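Local coordinates for DNA-damage inducible protein DDI1-like protein (Leishmania major, PDB 5YQ8) that probably cleaves proteins as an aspartic endopeptidase, this chain being its retroviral protease-like domain, at residues 5-10 with 16-21. Residues are numbered along the deposited sequence; the frame is centred on the assembly and turned at random.
Sequences MLYVPC and LVKAFV
Leu16 rests CD1 against the carbonyl oxygen of Cys10, where residues 5-10 and 16-21 pair as the antiparallel beta hairpin that leads into Asp22, the probable catalytic aspartate of this retropepsin fold. At Val17 both backbone polar groups are used: its N bonds to Cys10 O at 2.8 Å, nearly straight at 169°, and its O takes Cys10 N. Val17 CG2 lies 3.6 Å from Cys10 SG, which stands between the backbone N and carbonyl carbon of Cys10 (chi1 60°) and is thereby turned toward the valine. Lys18 passes to the other face of the hairpin, shared with Tyr7, Pro9 and Phe20. Its aliphatic chain runs at a slant past the tyrosine side chain, CD 3.5 Å from Tyr7 CD2, and carries NZ on to the carbonyl of Leu126. Ala19 forms the second two-bond pair, with Val8, and its CB shares the Val17 face with Cys10 SG and Val8 CG2, a side packed further by Leu71 of strand 62-71 and Ile92 of strand 90-92. Phe20 CD1 sits over one face of the Tyr7 ring, offset toward the rim, 3.4 Å from Tyr7 CZ; the two planes are inclined at 55°. Met5 CB meets the edge of the Phe20 ring at CE1, 3.6 Å away, while Gly24 of the second subunit packs on Phe20 as well. Val21 ends the pairing with N bonded to Leu6 O; its own O accepts a hydrogen bond from Ser23 OG of the second subunit, and its CG2 touches Val8 CG2 at 4.0 Å.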
loop_
_atom_site.group_PDB
_atom_site.type_symbol
_atom_site.label_atom_id
_atom_site.label_comp_id
_atom_site.label_asym_id
_atom_site.label_seq_id
_atom_site.Cartn_x
_atom_site.Cartn_y
_atom_site.Cartn_z
ATOM N N MET A 5 -4.855 -7.255 6.462
ATOM C CA MET A 5 -4.291 -5.958 5.952
ATOM C C MET A 5 -3.549 -5.310 7.076
ATOM O O MET A 5 -3.769 -5.700 8.197
ATOM C CB MET A 5 -5.392 -5.017 5.438
ATOM C CG MET A 5 -6.361 -5.667 4.490
ATOM S SD MET A 5 -5.768 -5.919 2.810
ATOM C CE MET A 5 -5.174 -7.553 2.925
ATOM N N LEU A 6 -2.690 -4.335 6.803
ATOM C CA LEU A 6 -1.752 -3.776 7.815
ATOM C C LEU A 6 -2.381 -2.583 8.525
ATOM O O LEU A 6 -2.658 -1.575 7.896
ATOM C CB LEU A 6 -0.425 -3.298 7.190
ATOM C CG LEU A 6 0.329 -4.333 6.379
ATOM C CD1 LEU A 6 1.712 -3.801 5.926
ATOM C CD2 LEU A 6 0.479 -5.643 7.207
ATOM N N TYR A 7 -2.610 -2.733 9.829
ATOM C CA TYR A 7 -2.997 -1.627 10.711
ATOM C C TYR A 7 -2.056 -1.522 11.902
ATOM O O TYR A 7 -1.588 -2.499 12.392
ATOM C CB TYR A 7 -4.415 -1.803 11.210
ATOM C CG TYR A 7 -5.463 -1.647 10.146
ATOM C CD1 TYR A 7 -5.769 -2.694 9.236
ATOM C CD2 TYR A 7 -6.235 -0.497 10.097
ATOM C CE1 TYR A 7 -6.726 -2.514 8.271
ATOM C CE2 TYR A 7 -7.230 -0.342 9.143
ATOM C CZ TYR A 7 -7.448 -1.317 8.234
ATOM O OH TYR A 7 -8.434 -1.080 7.376
ATOM N N VAL A 8 -1.752 -0.314 12.308
ATOM C CA VAL A 8 -1.110 -0.039 13.557
ATOM C C VAL A 8 -1.979 0.811 14.463
ATOM O O VAL A 8 -2.732 1.678 13.989
ATOM C CB VAL A 8 0.229 0.611 13.335
ATOM C CG1 VAL A 8 1.199 -0.385 12.713
ATOM C CG2 VAL A 8 0.108 1.910 12.516
ATOM N N PRO A 9 -1.874 0.570 15.787
ATOM C CA PRO A 9 -2.534 1.505 16.705
ATOM C C PRO A 9 -1.680 2.758 16.975
ATOM O O PRO A 9 -0.490 2.770 16.756
ATOM C CB PRO A 9 -2.714 0.685 17.952
ATOM C CG PRO A 9 -1.457 -0.250 17.914
ATOM C CD PRO A 9 -1.184 -0.532 16.492
ATOM N N CYS A 10 -2.324 3.820 17.413
ATOM C CA CYS A 10 -1.691 5.058 17.819
ATOM C C CYS A 10 -2.705 5.929 18.552
ATOM O O CYS A 10 -3.878 5.610 18.606
ATOM C CB CYS A 10 -1.194 5.835 16.578
ATOM S SG CYS A 10 -2.434 6.337 15.334
ATOM N N LEU A 16 -7.512 6.886 21.295
ATOM C CA LEU A 16 -6.977 5.718 20.588
ATOM C C LEU A 16 -7.517 5.542 19.182
ATOM O O LEU A 16 -8.746 5.562 18.999
ATOM C CB LEU A 16 -7.230 4.459 21.382
ATOM C CG LEU A 16 -6.607 3.177 20.888
ATOM C CD1 LEU A 16 -5.126 3.373 20.750
ATOM C CD2 LEU A 16 -6.882 2.041 21.856
ATOM N N VAL A 17 -6.613 5.377 18.197
ATOM C CA VAL A 17 -7.022 5.204 16.813
ATOM C C VAL A 17 -6.173 4.165 16.115
ATOM O O VAL A 17 -4.967 4.019 16.452
ATOM C CB VAL A 17 -6.980 6.545 16.054
ATOM C CG1 VAL A 17 -8.140 7.471 16.457
ATOM C CG2 VAL A 17 -5.720 7.279 16.342
ATOM N N LYS A 18 -6.785 3.400 15.209
ATOM C CA LYS A 18 -6.040 2.502 14.386
ATOM C C LYS A 18 -5.856 3.062 12.966
ATOM O O LYS A 18 -6.754 3.698 12.425
ATOM C CB LYS A 18 -6.669 1.121 14.341
ATOM C CG LYS A 18 -7.898 0.929 13.475
ATOM C CD LYS A 18 -8.047 -0.532 13.112
ATOM C CE LYS A 18 -9.371 -0.734 12.416
ATOM N NZ LYS A 18 -10.566 -0.351 13.253
ATOM N N ALA A 19 -4.668 2.842 12.409
ATOM C CA ALA A 19 -4.228 3.495 11.178
ATOM C C ALA A 19 -3.847 2.435 10.154
ATOM O O ALA A 19 -3.040 1.582 10.440
ATOM C CB ALA A 19 -3.017 4.407 11.441
ATOM N N PHE A 20 -4.422 2.527 8.972
ATOM C CA PHE A 20 -4.071 1.667 7.819
ATOM C C PHE A 20 -2.792 2.094 7.110
ATOM O O PHE A 20 -2.655 3.267 6.813
ATOM C CB PHE A 20 -5.195 1.735 6.834
ATOM C CG PHE A 20 -5.076 0.783 5.665
ATOM C CD1 PHE A 20 -5.196 -0.576 5.857
ATOM C CD2 PHE A 20 -4.920 1.269 4.348
ATOM C CE1 PHE A 20 -5.180 -1.439 4.771
ATOM C CE2 PHE A 20 -4.850 0.402 3.286
ATOM C CZ PHE A 20 -4.958 -0.959 3.495
ATOM N N VAL A 21 -1.892 1.148 6.889
ATOM C CA VAL A 21 -0.561 1.436 6.345
ATOM C C VAL A 21 -0.527 1.020 4.873
ATOM O O VAL A 21 -0.397 -0.185 4.581
ATOM C CB VAL A 21 0.536 0.690 7.101
ATOM C CG1 VAL A 21 1.893 0.887 6.421
ATOM C CG2 VAL A 21 0.574 1.095 8.593
#